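Local coordinates for protein possible metal-dependent hydrolase (Veillonella parvula, PDB 3RPC) that probably hydrolyses an as yet unidentified substrate with the two zinc ions of a metallo-beta-lactamase-type active site, at residues Pro37-Thr42 and Thr73-Trp78; Ile154-Asp159 and Leu180-Asn185; Ser173-Ala178 and Gly211-Arg216; Asp201-Gly206 and Val230-Thr235. One frame throughout, in Å; residues are numbered along the deposited sequence.

Contact 1: residues Pro37-Thr42 and Thr73-Trp78. With ZN (zinc ion), chain F; ZN (zinc ion), chain E.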
loop_
_atom_site.group_PDB
_atom_site.type_symbol
_atom_site.label_atom_id
_atom_site.label_comp_id
_atom_site.label_asym_id
_atom_site.label_seq_id
_atom_site.Cartn_x
_atom_site.Cartn_y
_atom_site.Cartn_z
ATOM N N PRO A 37 -5.093 -26.516 -16.041
ATOM C CA PRO A 37 -6.018 -25.834 -16.949
ATOM C C PRO A 37 -5.765 -24.344 -16.819
ATOM O O PRO A 37 -5.217 -23.926 -15.806
ATOM C CB PRO A 37 -7.397 -26.141 -16.349
ATOM C CG PRO A 37 -7.176 -27.211 -15.326
ATOM C CD PRO A 37 -5.773 -27.047 -14.850
ATOM N N GLY A 38 -6.171 -23.552 -17.807
ATOM C CA GLY A 38 -6.072 -22.104 -17.690
ATOM C C GLY A 38 -6.891 -21.594 -16.523
ATOM O O GLY A 38 -7.856 -22.252 -16.110
ATOM N N PHE A 39 -6.525 -20.432 -15.981
ATOM C CA PHE A 39 -7.249 -19.853 -14.854
ATOM C C PHE A 39 -8.708 -19.609 -15.228
ATOM O O PHE A 39 -8.999 -19.033 -16.272
ATOM C CB PHE A 39 -6.617 -18.535 -14.394
ATOM C CG PHE A 39 -5.278 -18.694 -13.725
ATOM C CD1 PHE A 39 -5.172 -19.323 -12.493
ATOM C CD2 PHE A 39 -4.128 -18.212 -14.327
ATOM C CE1 PHE A 39 -3.940 -19.470 -11.879
ATOM C CE2 PHE A 39 -2.892 -18.351 -13.718
ATOM C CZ PHE A 39 -2.795 -18.986 -12.492
ATOM N N GLU A 40 -9.624 -20.051 -14.377
ATOM C CA GLU A 40 -11.046 -19.877 -14.657
ATOM C C GLU A 40 -11.413 -18.398 -14.769
ATOM O O GLU A 40 -10.956 -17.574 -13.974
ATOM C CB GLU A 40 -11.892 -20.556 -13.576
ATOM C CG GLU A 40 -13.385 -20.567 -13.865
ATOM C CD GLU A 40 -14.177 -21.295 -12.792
ATOM O OE1 GLU A 40 -13.546 -21.913 -11.907
ATOM O OE2 GLU A 40 -15.425 -21.249 -12.833
ATOM N N GLY A 41 -12.233 -18.079 -15.770
ATOM C CA GLY A 41 -12.791 -16.745 -15.918
ATOM C C GLY A 41 -11.811 -15.720 -16.453
ATOM O O GLY A 41 -12.052 -14.514 -16.358
ATOM N N THR A 42 -10.706 -16.192 -17.016
ATOM C CA THR A 42 -9.672 -15.284 -17.503
ATOM C C THR A 42 -9.502 -15.366 -19.014
ATOM O O THR A 42 -9.984 -16.290 -19.667
ATOM C CB THR A 42 -8.299 -15.549 -16.835
ATOM O OG1 THR A 42 -7.826 -16.857 -17.185
ATOM C CG2 THR A 42 -8.398 -15.416 -15.309
ATOM N N THR A 73 1.367 -15.833 -3.048
ATOM C CA THR A 73 1.222 -17.274 -3.230
ATOM C C THR A 73 0.204 -17.673 -4.294
ATOM O O THR A 73 -0.344 -18.773 -4.256
ATOM C CB THR A 73 0.944 -17.993 -1.903
ATOM O OG1 THR A 73 -0.232 -17.448 -1.295
ATOM C CG2 THR A 73 2.133 -17.828 -0.969
ATOM N N HIS A 74 -0.040 -16.789 -5.256
ATOM C CA HIS A 74 -0.747 -17.207 -6.458
ATOM C C HIS A 74 0.022 -18.365 -7.106
ATOM O O HIS A 74 1.252 -18.413 -7.055
ATOM C CB HIS A 74 -0.876 -16.051 -7.452
ATOM C CG HIS A 74 -2.026 -15.138 -7.164
ATOM N ND1 HIS A 74 -2.216 -13.950 -7.835
ATOM C CD2 HIS A 74 -3.052 -15.246 -6.288
ATOM C CE1 HIS A 74 -3.307 -13.360 -7.379
ATOM N NE2 HIS A 74 -3.835 -14.127 -6.441
ATOM N N LEU A 75 -0.720 -19.273 -7.733
ATOM C CA LEU A 75 -0.156 -20.473 -8.356
ATOM C C LEU A 75 1.050 -20.189 -9.240
ATOM O O LEU A 75 2.033 -20.945 -9.223
ATOM C CB LEU A 75 -1.234 -21.200 -9.166
ATOM C CG LEU A 75 -0.817 -22.470 -9.911
ATOM C CD1 LEU A 75 -0.361 -23.510 -8.914
ATOM C CD2 LEU A 75 -1.967 -23.001 -10.748
ATOM N N ASP A 76 0.972 -19.126 -10.038
ATOM C CA ASP A 76 2.024 -18.834 -11.004
ATOM C C ASP A 76 3.245 -18.159 -10.382
ATOM O O ASP A 76 4.134 -17.701 -11.103
ATOM C CB ASP A 76 1.486 -18.033 -12.201
ATOM C CG ASP A 76 0.911 -16.691 -11.796
ATOM O OD1 ASP A 76 0.072 -16.667 -10.872
ATOM O OD2 ASP A 76 1.287 -15.666 -12.424
ATOM N N HIS A 77 3.282 -18.120 -9.046
ATOM C CA HIS A 77 4.438 -17.628 -8.293
ATOM C C HIS A 77 4.907 -18.591 -7.197
ATOM O O HIS A 77 5.951 -18.376 -6.594
ATOM C CB HIS A 77 4.113 -16.260 -7.683
ATOM C CG HIS A 77 3.794 -15.234 -8.715
ATOM N ND1 HIS A 77 4.680 -14.244 -9.079
ATOM C CD2 HIS A 77 2.710 -15.083 -9.508
ATOM C CE1 HIS A 77 4.147 -13.518 -10.045
ATOM N NE2 HIS A 77 2.952 -14.005 -10.320
ATOM N N TRP A 78 4.126 -19.637 -6.946
ATOM C CA TRP A 78 4.398 -20.563 -5.849
ATOM C C TRP A 78 3.510 -21.778 -6.049
ATOM O O TRP A 78 2.289 -21.700 -5.880
ATOM C CB TRP A 78 4.097 -19.911 -4.490
ATOM C CG TRP A 78 4.410 -20.780 -3.300
ATOM C CD1 TRP A 78 3.516 -21.347 -2.437
ATOM C CD2 TRP A 78 5.708 -21.171 -2.850
ATOM N NE1 TRP A 78 4.183 -22.074 -1.474
ATOM C CE2 TRP A 78 5.531 -21.982 -1.709
ATOM C CE3 TRP A 78 7.005 -20.921 -3.309
ATOM C CZ2 TRP A 78 6.610 -22.541 -1.017
ATOM C CZ3 TRP A 78 8.072 -21.476 -2.627
ATOM C CH2 TRP A 78 7.866 -22.278 -1.490
HETATM ZN ZN ZN F . 1.328 -13.375 -11.678
HETATM ZN ZN ZN E . -0.565 -12.784 -8.996
HETATM O O HOH W 1 -0.421 -14.188 -10.418
HETATM O O HOH W 2 -0.657 -12.528 -13.060
#

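Contact 2: residues Ile154-Asp159 and Leu180-Asn185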
loop_
_atom_site.group_PDB
_atom_site.type_symbol
_atom_site.label_atom_id
_atom_site.label_comp_id
_atom_site.label_asym_id
_atom_site.label_seq_id
_atom_site.Cartn_x
_atom_site.Cartn_y
_atom_site.Cartn_z
ATOM N N ILE A 154 12.661 -4.290 -3.086
ATOM C CA ILE A 154 13.874 -3.557 -3.423
ATOM C C ILE A 154 15.064 -4.297 -2.800
ATOM O O ILE A 154 15.046 -4.609 -1.609
ATOM C CB ILE A 154 13.799 -2.106 -2.880
ATOM C CG1 ILE A 154 12.913 -1.241 -3.791
ATOM C CG2 ILE A 154 15.189 -1.499 -2.746
ATOM C CD1 ILE A 154 13.580 -0.833 -5.094
ATOM N N PHE A 155 16.059 -4.635 -3.617
ATOM C CA PHE A 155 17.290 -5.259 -3.113
ATOM C C PHE A 155 18.424 -4.231 -3.175
ATOM O O PHE A 155 18.706 -3.676 -4.239
ATOM C CB PHE A 155 17.708 -6.478 -3.955
ATOM C CG PHE A 155 16.679 -7.577 -4.033
ATOM C CD1 PHE A 155 16.826 -8.737 -3.282
ATOM C CD2 PHE A 155 15.592 -7.474 -4.884
ATOM C CE1 PHE A 155 15.901 -9.766 -3.375
ATOM C CE2 PHE A 155 14.658 -8.502 -4.981
ATOM C CZ PHE A 155 14.808 -9.646 -4.219
ATOM N N GLU A 156 19.065 -3.974 -2.039
ATOM C CA GLU A 156 20.198 -3.057 -1.971
ATOM C C GLU A 156 21.407 -3.765 -1.382
ATOM O O GLU A 156 21.265 -4.600 -0.493
ATOM C CB GLU A 156 19.864 -1.855 -1.095
ATOM C CG GLU A 156 18.763 -0.984 -1.646
ATOM C CD GLU A 156 18.364 0.118 -0.685
ATOM O OE1 GLU A 156 18.581 -0.045 0.534
ATOM O OE2 GLU A 156 17.842 1.149 -1.146
ATOM N N ALA A 157 22.595 -3.427 -1.872
ATOM C CA ALA A 157 23.835 -3.954 -1.299
ATOM C C ALA A 157 24.994 -3.055 -1.705
ATOM O O ALA A 157 24.929 -2.381 -2.735
ATOM C CB ALA A 157 24.077 -5.393 -1.756
ATOM N N ALA A 158 26.054 -3.046 -0.903
ATOM C CA ALA A 158 27.183 -2.153 -1.142
ATOM C C ALA A 158 27.809 -2.358 -2.514
ATOM O O ALA A 158 28.184 -3.477 -2.872
ATOM C CB ALA A 158 28.236 -2.333 -0.055
ATOM N N ASP A 159 27.904 -1.274 -3.285
ATOM C CA ASP A 159 28.583 -1.291 -4.580
ATOM C C ASP A 159 27.873 -2.152 -5.611
ATOM O O ASP A 159 28.465 -2.539 -6.620
ATOM C CB ASP A 159 30.026 -1.764 -4.415
ATOM C CG ASP A 159 30.781 -0.958 -3.383
ATOM O OD1 ASP A 159 30.705 0.289 -3.432
ATOM O OD2 ASP A 159 31.433 -1.570 -2.516
ATOM N N LEU A 180 11.138 6.732 -6.525
ATOM C CA LEU A 180 11.773 7.957 -6.072
ATOM C C LEU A 180 12.608 7.737 -4.806
ATOM O O LEU A 180 13.703 8.285 -4.671
ATOM C CB LEU A 180 10.719 9.048 -5.854
ATOM C CG LEU A 180 11.254 10.416 -5.415
ATOM C CD1 LEU A 180 12.140 11.037 -6.488
ATOM C CD2 LEU A 180 10.102 11.350 -5.071
ATOM N N ARG A 181 12.104 6.921 -3.889
ATOM C CA ARG A 181 12.799 6.713 -2.622
ATOM C C ARG A 181 14.097 5.934 -2.767
ATOM O O ARG A 181 15.080 6.233 -2.093
ATOM C CB ARG A 181 11.886 6.020 -1.613
ATOM C CG ARG A 181 10.745 6.904 -1.175
ATOM C CD ARG A 181 9.650 6.137 -0.471
ATOM N NE ARG A 181 8.519 7.026 -0.200
ATOM C CZ ARG A 181 7.434 6.673 0.479
ATOM N NH1 ARG A 181 7.322 5.441 0.955
ATOM N NH2 ARG A 181 6.457 7.557 0.668
ATOM N N PHE A 182 14.102 4.941 -3.651
ATOM C CA PHE A 182 15.227 4.008 -3.718
ATOM C C PHE A 182 16.018 4.061 -5.025
ATOM O O PHE A 182 17.067 3.420 -5.147
ATOM C CB PHE A 182 14.741 2.585 -3.414
ATOM C CG PHE A 182 13.975 2.491 -2.131
ATOM C CD1 PHE A 182 14.598 2.765 -0.927
ATOM C CD2 PHE A 182 12.627 2.158 -2.125
ATOM C CE1 PHE A 182 13.893 2.706 0.262
ATOM C CE2 PHE A 182 11.920 2.090 -0.943
ATOM C CZ PHE A 182 12.554 2.366 0.253
ATOM N N ASP A 183 15.517 4.830 -5.989
ATOM C CA ASP A 183 16.197 5.046 -7.266
ATOM C C ASP A 183 16.864 3.783 -7.796
ATOM O O ASP A 183 18.090 3.738 -7.947
ATOM C CB ASP A 183 17.244 6.157 -7.141
ATOM C CG ASP A 183 17.800 6.589 -8.486
ATOM O OD1 ASP A 183 17.045 6.566 -9.482
ATOM O OD2 ASP A 183 18.992 6.956 -8.549
ATOM N N PRO A 184 16.058 2.754 -8.087
ATOM C CA PRO A 184 16.629 1.496 -8.580
ATOM C C PRO A 184 17.364 1.633 -9.911
ATOM O O PRO A 184 16.939 2.391 -10.798
ATOM C CB PRO A 184 15.407 0.581 -8.730
ATOM C CG PRO A 184 14.233 1.521 -8.853
ATOM C CD PRO A 184 14.586 2.716 -8.008
ATOM N N ASN A 185 18.458 0.887 -10.030
ATOM C CA ASN A 185 19.273 0.853 -11.238
ATOM C C ASN A 185 18.845 -0.261 -12.183
ATOM O O ASN A 185 19.153 -0.221 -13.374
ATOM C CB ASN A 185 20.745 0.674 -10.857
ATOM C CG ASN A 185 21.181 1.645 -9.780
ATOM O OD1 ASN A 185 21.441 1.249 -8.649
ATOM N ND2 ASN A 185 21.241 2.927 -10.121
HETATM O O HOH W 3 19.009 2.427 -3.458
#

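Contact 3: residues Ser173-Ala178 and Gly211-Arg216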
loop_
_atom_site.group_PDB
_atom_site.type_symbol
_atom_site.label_atom_id
_atom_site.label_comp_id
_atom_site.label_asym_id
_atom_site.label_seq_id
_atom_site.Cartn_x
_atom_site.Cartn_y
_atom_site.Cartn_z
ATOM N N SER A 173 0.659 4.694 -6.910
ATOM C CA SER A 173 1.599 5.546 -6.202
ATOM C C SER A 173 2.644 4.749 -5.427
ATOM O O SER A 173 3.703 5.276 -5.090
ATOM C CB SER A 173 0.860 6.500 -5.264
ATOM O OG SER A 173 0.052 7.395 -6.013
ATOM N N ASP A 174 2.354 3.483 -5.135
ATOM C CA ASP A 174 3.344 2.663 -4.437
ATOM C C ASP A 174 4.569 2.455 -5.322
ATOM O O ASP A 174 5.699 2.378 -4.828
ATOM C CB ASP A 174 2.748 1.324 -4.010
ATOM C CG ASP A 174 1.879 1.445 -2.760
ATOM O OD1 ASP A 174 2.173 2.314 -1.916
ATOM O OD2 ASP A 174 0.918 0.665 -2.616
ATOM N N VAL A 175 4.336 2.359 -6.629
ATOM C CA VAL A 175 5.418 2.221 -7.600
ATOM C C VAL A 175 6.197 3.544 -7.665
ATOM O O VAL A 175 7.435 3.552 -7.626
ATOM C CB VAL A 175 4.860 1.828 -8.989
ATOM C CG1 VAL A 175 5.980 1.752 -10.038
ATOM C CG2 VAL A 175 4.107 0.505 -8.890
ATOM N N GLU A 176 5.473 4.663 -7.739
ATOM C CA GLU A 176 6.114 5.984 -7.756
ATOM C C GLU A 176 6.956 6.193 -6.513
ATOM O O GLU A 176 8.054 6.739 -6.588
ATOM C CB GLU A 176 5.083 7.115 -7.887
ATOM C CG GLU A 176 4.271 7.092 -9.182
ATOM C CD GLU A 176 5.052 7.531 -10.421
ATOM O OE1 GLU A 176 6.257 7.867 -10.326
ATOM O OE2 GLU A 176 4.442 7.551 -11.513
ATOM N N LYS A 177 6.422 5.762 -5.370
ATOM C CA LYS A 177 7.133 5.861 -4.097
ATOM C C LYS A 177 8.437 5.082 -4.118
ATOM O O LYS A 177 9.485 5.622 -3.758
ATOM C CB LYS A 177 6.250 5.388 -2.941
ATOM C CG LYS A 177 5.192 6.407 -2.528
ATOM C CD LYS A 177 4.204 5.784 -1.558
ATOM C CE LYS A 177 3.192 6.801 -1.029
ATOM N NZ LYS A 177 2.377 6.170 0.060
ATOM N N ALA A 178 8.384 3.822 -4.548
ATOM C CA ALA A 178 9.596 3.013 -4.562
ATOM C C ALA A 178 10.637 3.596 -5.509
ATOM O O ALA A 178 11.825 3.640 -5.184
ATOM C CB ALA A 178 9.282 1.572 -4.928
ATOM N N GLY A 211 6.774 1.886 -21.263
ATOM C CA GLY A 211 7.091 3.199 -21.789
ATOM C C GLY A 211 7.217 4.204 -20.655
ATOM O O GLY A 211 8.120 5.049 -20.652
ATOM N N ARG A 212 6.317 4.103 -19.679
ATOM C CA ARG A 212 6.304 5.064 -18.578
ATOM C C ARG A 212 7.538 4.876 -17.712
ATOM O O ARG A 212 8.106 5.848 -17.206
ATOM C CB ARG A 212 5.029 4.914 -17.740
ATOM C CG ARG A 212 4.809 6.040 -16.733
ATOM C CD ARG A 212 3.532 5.837 -15.926
ATOM N NE ARG A 212 2.361 5.678 -16.792
ATOM C CZ ARG A 212 1.666 4.546 -16.893
ATOM N NH1 ARG A 212 1.997 3.486 -16.157
ATOM N NH2 ARG A 212 0.627 4.475 -17.714
HETATM N N MSE A 213 7.962 3.627 -17.543
HETATM C CA MSE A 213 9.135 3.361 -16.716
HETATM C C MSE A 213 10.397 3.967 -17.321
HETATM O O MSE A 213 11.286 4.440 -16.601
HETATM C CB MSE A 213 9.340 1.853 -16.505
HETATM C CG MSE A 213 10.378 1.496 -15.442
HETATM SE SE MSE A 213 9.766 2.057 -13.671
HETATM C CE MSE A 213 8.431 0.724 -13.350
ATOM N N VAL A 214 10.490 3.937 -18.645
ATOM C CA VAL A 214 11.652 4.478 -19.328
ATOM C C VAL A 214 11.715 5.998 -19.164
ATOM O O VAL A 214 12.798 6.569 -19.018
ATOM C CB VAL A 214 11.654 4.085 -20.817
ATOM C CG1 VAL A 214 12.695 4.885 -21.581
ATOM C CG2 VAL A 214 11.906 2.576 -20.959
ATOM N N VAL A 215 10.550 6.640 -19.164
ATOM C CA VAL A 215 10.489 8.077 -18.923
ATOM C C VAL A 215 10.876 8.385 -17.480
ATOM O O VAL A 215 11.650 9.312 -17.215
ATOM C CB VAL A 215 9.089 8.635 -19.205
ATOM C CG1 VAL A 215 8.990 10.095 -18.767
ATOM C CG2 VAL A 215 8.753 8.488 -20.686
ATOM N N ARG A 216 10.354 7.602 -16.543
ATOM C CA ARG A 216 10.622 7.889 -15.132
ATOM C C ARG A 216 12.075 7.641 -14.747
ATOM O O ARG A 216 12.659 8.413 -13.988
ATOM C CB ARG A 216 9.690 7.098 -14.208
ATOM C CG ARG A 216 9.638 7.634 -12.778
ATOM C CD ARG A 216 8.826 8.926 -12.677
ATOM N NE ARG A 216 7.401 8.672 -12.838
ATOM C CZ ARG A 216 6.707 8.925 -13.943
ATOM N NH1 ARG A 216 5.417 8.637 -13.994
ATOM N NH2 ARG A 216 7.303 9.473 -15.000
#

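Contact 4: residues Asp201-Gly206 and Val230-Thr235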
loop_
_atom_site.group_PDB
_atom_site.type_symbol
_atom_site.label_atom_id
_atom_site.label_comp_id
_atom_site.label_asym_id
_atom_site.label_seq_id
_atom_site.Cartn_x
_atom_site.Cartn_y
_atom_site.Cartn_z
ATOM N N ASP A 201 -9.016 -3.616 -18.453
ATOM C CA ASP A 201 -7.625 -3.341 -18.108
ATOM C C ASP A 201 -6.898 -4.619 -17.683
ATOM O O ASP A 201 -7.229 -5.694 -18.161
ATOM C CB ASP A 201 -7.568 -2.261 -17.031
ATOM C CG ASP A 201 -8.104 -0.932 -17.530
ATOM O OD1 ASP A 201 -7.694 -0.525 -18.636
ATOM O OD2 ASP A 201 -8.944 -0.313 -16.833
ATOM N N SER A 202 -5.914 -4.509 -16.802
ATOM C CA SER A 202 -5.137 -5.687 -16.411
ATOM C C SER A 202 -4.922 -5.747 -14.905
ATOM O O SER A 202 -5.002 -4.736 -14.209
ATOM C CB SER A 202 -3.791 -5.686 -17.142
ATOM O OG SER A 202 -2.947 -6.756 -16.735
ATOM N N ILE A 203 -4.651 -6.942 -14.403
ATOM C CA ILE A 203 -4.224 -7.101 -13.017
ATOM C C ILE A 203 -2.726 -6.896 -12.815
ATOM O O ILE A 203 -2.258 -6.879 -11.678
ATOM C CB ILE A 203 -4.616 -8.477 -12.461
ATOM C CG1 ILE A 203 -3.991 -9.591 -13.314
ATOM C CG2 ILE A 203 -6.140 -8.600 -12.399
ATOM C CD1 ILE A 203 -4.195 -11.004 -12.751
ATOM N N ILE A 204 -1.964 -6.788 -13.903
ATOM C CA ILE A 204 -0.544 -6.469 -13.802
ATOM C C ILE A 204 -0.216 -5.398 -14.835
ATOM O O ILE A 204 -1.111 -4.691 -15.298
ATOM C CB ILE A 204 0.384 -7.712 -13.952
ATOM C CG1 ILE A 204 0.152 -8.444 -15.277
ATOM C CG2 ILE A 204 0.156 -8.688 -12.789
ATOM C CD1 ILE A 204 1.154 -9.598 -15.547
HETATM N N MSE A 205 1.055 -5.257 -15.170
HETATM C CA MSE A 205 1.485 -4.238 -16.130
HETATM C C MSE A 205 1.559 -4.747 -17.575
HETATM O O MSE A 205 1.422 -5.945 -17.838
HETATM C CB MSE A 205 2.836 -3.667 -15.699
HETATM C CG MSE A 205 2.723 -2.749 -14.492
HETATM SE SE MSE A 205 4.453 -2.333 -13.737
HETATM C CE MSE A 205 3.852 -1.101 -12.366
ATOM N N GLY A 206 1.736 -3.810 -18.506
ATOM C CA GLY A 206 1.928 -4.116 -19.913
ATOM C C GLY A 206 2.819 -3.078 -20.574
ATOM O O GLY A 206 3.622 -2.414 -19.911
ATOM N N VAL A 230 1.671 -18.290 -18.652
ATOM C CA VAL A 230 0.309 -18.535 -18.188
ATOM C C VAL A 230 -0.681 -18.181 -19.294
ATOM O O VAL A 230 -0.314 -17.546 -20.287
ATOM C CB VAL A 230 -0.033 -17.805 -16.857
ATOM C CG1 VAL A 230 0.856 -18.320 -15.716
ATOM C CG2 VAL A 230 0.078 -16.288 -16.986
ATOM N N ASN A 231 -1.924 -18.620 -19.142
ATOM C CA ASN A 231 -2.882 -18.500 -20.236
ATOM C C ASN A 231 -3.374 -17.086 -20.476
ATOM O O ASN A 231 -3.672 -16.729 -21.621
ATOM C CB ASN A 231 -4.092 -19.398 -20.006
ATOM C CG ASN A 231 -4.870 -18.998 -18.776
ATOM O OD1 ASN A 231 -4.474 -19.316 -17.660
ATOM N ND2 ASN A 231 -5.976 -18.275 -18.966
ATOM N N HIS A 232 -3.491 -16.293 -19.410
ATOM C CA HIS A 232 -4.230 -15.032 -19.504
ATOM C C HIS A 232 -3.395 -13.776 -19.733
ATOM O O HIS A 232 -3.943 -12.678 -19.794
ATOM C CB HIS A 232 -5.187 -14.846 -18.315
ATOM C CG HIS A 232 -4.513 -14.780 -16.977
ATOM N ND1 HIS A 232 -3.274 -15.333 -16.733
ATOM C CD2 HIS A 232 -4.922 -14.244 -15.801
ATOM C CE1 HIS A 232 -2.943 -15.132 -15.468
ATOM N NE2 HIS A 232 -3.928 -14.478 -14.879
ATOM N N THR A 233 -2.086 -13.938 -19.896
ATOM C CA THR A 233 -1.221 -12.806 -20.201
ATOM C C THR A 233 -1.359 -12.441 -21.683
ATOM O O THR A 233 -0.808 -13.123 -22.567
ATOM C CB THR A 233 0.238 -13.087 -19.805
ATOM O OG1 THR A 233 0.579 -14.455 -20.105
ATOM C CG2 THR A 233 0.396 -12.897 -18.323
ATOM N N ALA A 234 -2.113 -11.376 -21.933
ATOM C CA ALA A 234 -2.508 -10.972 -23.277
ATOM C C ALA A 234 -1.423 -10.216 -24.027
ATOM O O ALA A 234 -1.575 -9.920 -25.210
ATOM C CB ALA A 234 -3.767 -10.133 -23.194
ATOM N N THR A 235 -0.328 -9.912 -23.343
ATOM C CA THR A 235 0.811 -9.251 -23.966
ATOM C C THR A 235 1.998 -10.211 -23.940
ATOM O O THR A 235 2.424 -10.660 -22.869
ATOM C CB THR A 235 1.169 -7.959 -23.239
ATOM O OG1 THR A 235 0.093 -7.017 -23.407
ATOM C CG2 THR A 235 2.467 -7.363 -23.785
#

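Contact 1: residues Pro37-Thr42 and Thr73-Trp78
Phe39, its CG beside the backbone N (chi1 -70°), reaches across to the metal-binding loop with the far end of its ring. Phe39 CZ lies 4.0 Å from Asp76 OD1, and Phe39 CE1 lies 4.2 Å from Leu75 CD2. Ring and carboxylate planes are steeply inclined, 71° apart. The contact is light and has no direct hydrogen bond. Asp76 is the busier partner. Asp76 OD2 binds one zinc ion at 2.4 Å, while Asp76 OD1 accepts a 2.6 Å hydrogen bond from the water that bridges both metals. The carboxylate thus holds metal and bridging water together. His77 NE2 binds the same zinc as Asp76, and His74 ND1 binds the other. His72, His74, Asp76 and His77 form the HxHxDH motif of the metallo-beta-lactamase fold; His132, Asp168 and His226 complete the two sites. Further out, a type II turn from Phe39 to Thr42 shapes the first loop, with Thr42 OG1 donating to Phe39 O at 2.6 Å. Asn231 bonds to Phe39 N and Thr42 OG1, and Asp27 holds His77 ND1. The loop of Phe39 runs between strand 22-26 and helix 58-62; the zinc loop joins strand 67-69 to helix 80-85.

Contact 2: residues Ile154-Asp159 and Leu180-Asn185
Phe182, in the last turn of helix 173-182, packs on Ile154 and Glu156 of strand 152-156. Just before it, Arg181 lays its CB over the centre of one face of the Phe182 ring, and its guanidinium forms a salt bridge with Asp149 of the second subunit. Phe182 CD2 meets Ile154 CG1 at 3.8 Å. Phe182 CB also lies 4.0 Å from Ile154 CD1. On the other ortho carbon, Phe182 CD1, the ring approaches Glu156 OE2 at 3.6 Å. The carboxylate plane stands steeply to the ring, 79° away. Glu156 gets there with CG beside its backbone N (chi1 -65°) and an extended chain beyond. Its main polar partner is Arg126 on the adjacent strand, which takes OE1 in a salt bridge. A water donates to Glu156 OE2 at 2.9 Å and to Phe182 O at 2.8 Å, so it ties the strand side chain to the helix end. Asp183 then leaves the helix with a positive phi of 39°. Pro184 follows and sets its CB 4.3 Å from Ile154 CD1, on the same apolar patch. Asn185 leads into strand 186-190. Helix packed on a mixed sheet, then a short link into the next strand, is the layered alpha/beta construction of the metallo-beta-lactamase fold.

Contact 3: residues Ser173-Ala178 and Gly211-Arg216
Glu176 OE2 is gripped by Arg216 NH1 and by the indole NE1 of Trp171. The bond from Arg216 NH1 to Glu176 OE2 is 2.9 Å long and nearly straight, at 168°. It belongs to a side-on, two-pronged salt bridge between helices 173-182 and 207-216, which lie in a helical layer of the metallo-beta-lactamase fold. The second prong runs from Arg216 NE to Glu176 OE1, also at 2.9 Å. Both carboxylate oxygens use their syn lone pairs. Carboxylate and guanidinium are only 11° from coplanar, so the paired bonds fix the rotation of both flat groups. Bends in both side chains make this possible. Glu176 turns at chi2, -74°, which brings its carboxylate towards the other helix. Arg216 folds at chi2 and chi3 and offers the NE edge of its guanidinium. The glutamate is buried, and Arg216 and Trp171 probably offset the cost of burying it; the salt bridge probably favours its charged form. The second subunit packs beside the pair, with its Ala139 against Glu176 and Arg216, while its Asp149 pairs with Lys177. Trp171 also makes a cation-pi contact with Arg212 and touches Met213, a selenomethionine. Alongside the polar pair the helices meet through apolar groups. There, the terminal methyl CE of Met213 bends towards the other helix and comes to 4.2 Å from Val175 CG1.

Contact 4: residues Asp201-Gly206 and Val230-Thr235
Ile203 points its terminal methyl at the imidazole of His232. Ile203 CD1 stops 4.1 Å from His232 NE2, and the two side chains cross at about a right angle. In Ile203, CG1 sits between backbone N and carbonyl carbon (chi1 59°), and the chain then runs straight out to CD1. The His232 CG takes the same place over its own backbone, at chi1 62°, which raises the ring towards the isoleucine. Val230 CG2 lies in the plane of this ring, at its edge, and Phe39 meets it too. Ile204 repeats the conformation of Ile203 one residue on. Its extended end brings Ile204 CD1 loosely to 4.4 Å from Thr233 CG2. The nearest atom of the Ile204 side chain is about 5 Å from a zinc ion. A side-chain-to-backbone bond shapes the first loop. Ser202 OG accepts from Ile204 N at 3.0 Å and 165°, an ST turn, and is also hydrogen-bonded to Ala194 O. Ile203 O bonds to ND1 of the zinc ligand His132, a second-shell contact that probably orients that ring. Gly206 stands at the N-cap position of helix 207-216, its N bonded to Asp209 OD2. Residues 201-206 and 230-235 share no hydrogen bond or salt bridge, though backbone bonds of His232 with Gln195 and of Ala234 with Tyr193 tie the same loops nearby. The contact is therefore van der Waals packing, and it puts the apolar side chain of Ile204 beside the metal site.

Overall arrangement
Contacts 1 and 4 lie near the dinuclear zinc site and join loops; contacts 2 and 3 lie further away, on the helix and sheet framework. Contacts 1 and 4 touch through Asn231 and through His232 against Phe39. Contacts 2 and 3 share helix 173-182, and both reach the second subunit. Contact 3 also touches contact 4, Val175 against Met205. Contact 3 is the most buried; the others are partly so. It alone has direct hydrogen bonds across its segments, a salt bridge. Contact 2 relies on apolar packing with a bridging water, contact 4 on sparse packing, and contact 1 adds metal coordination.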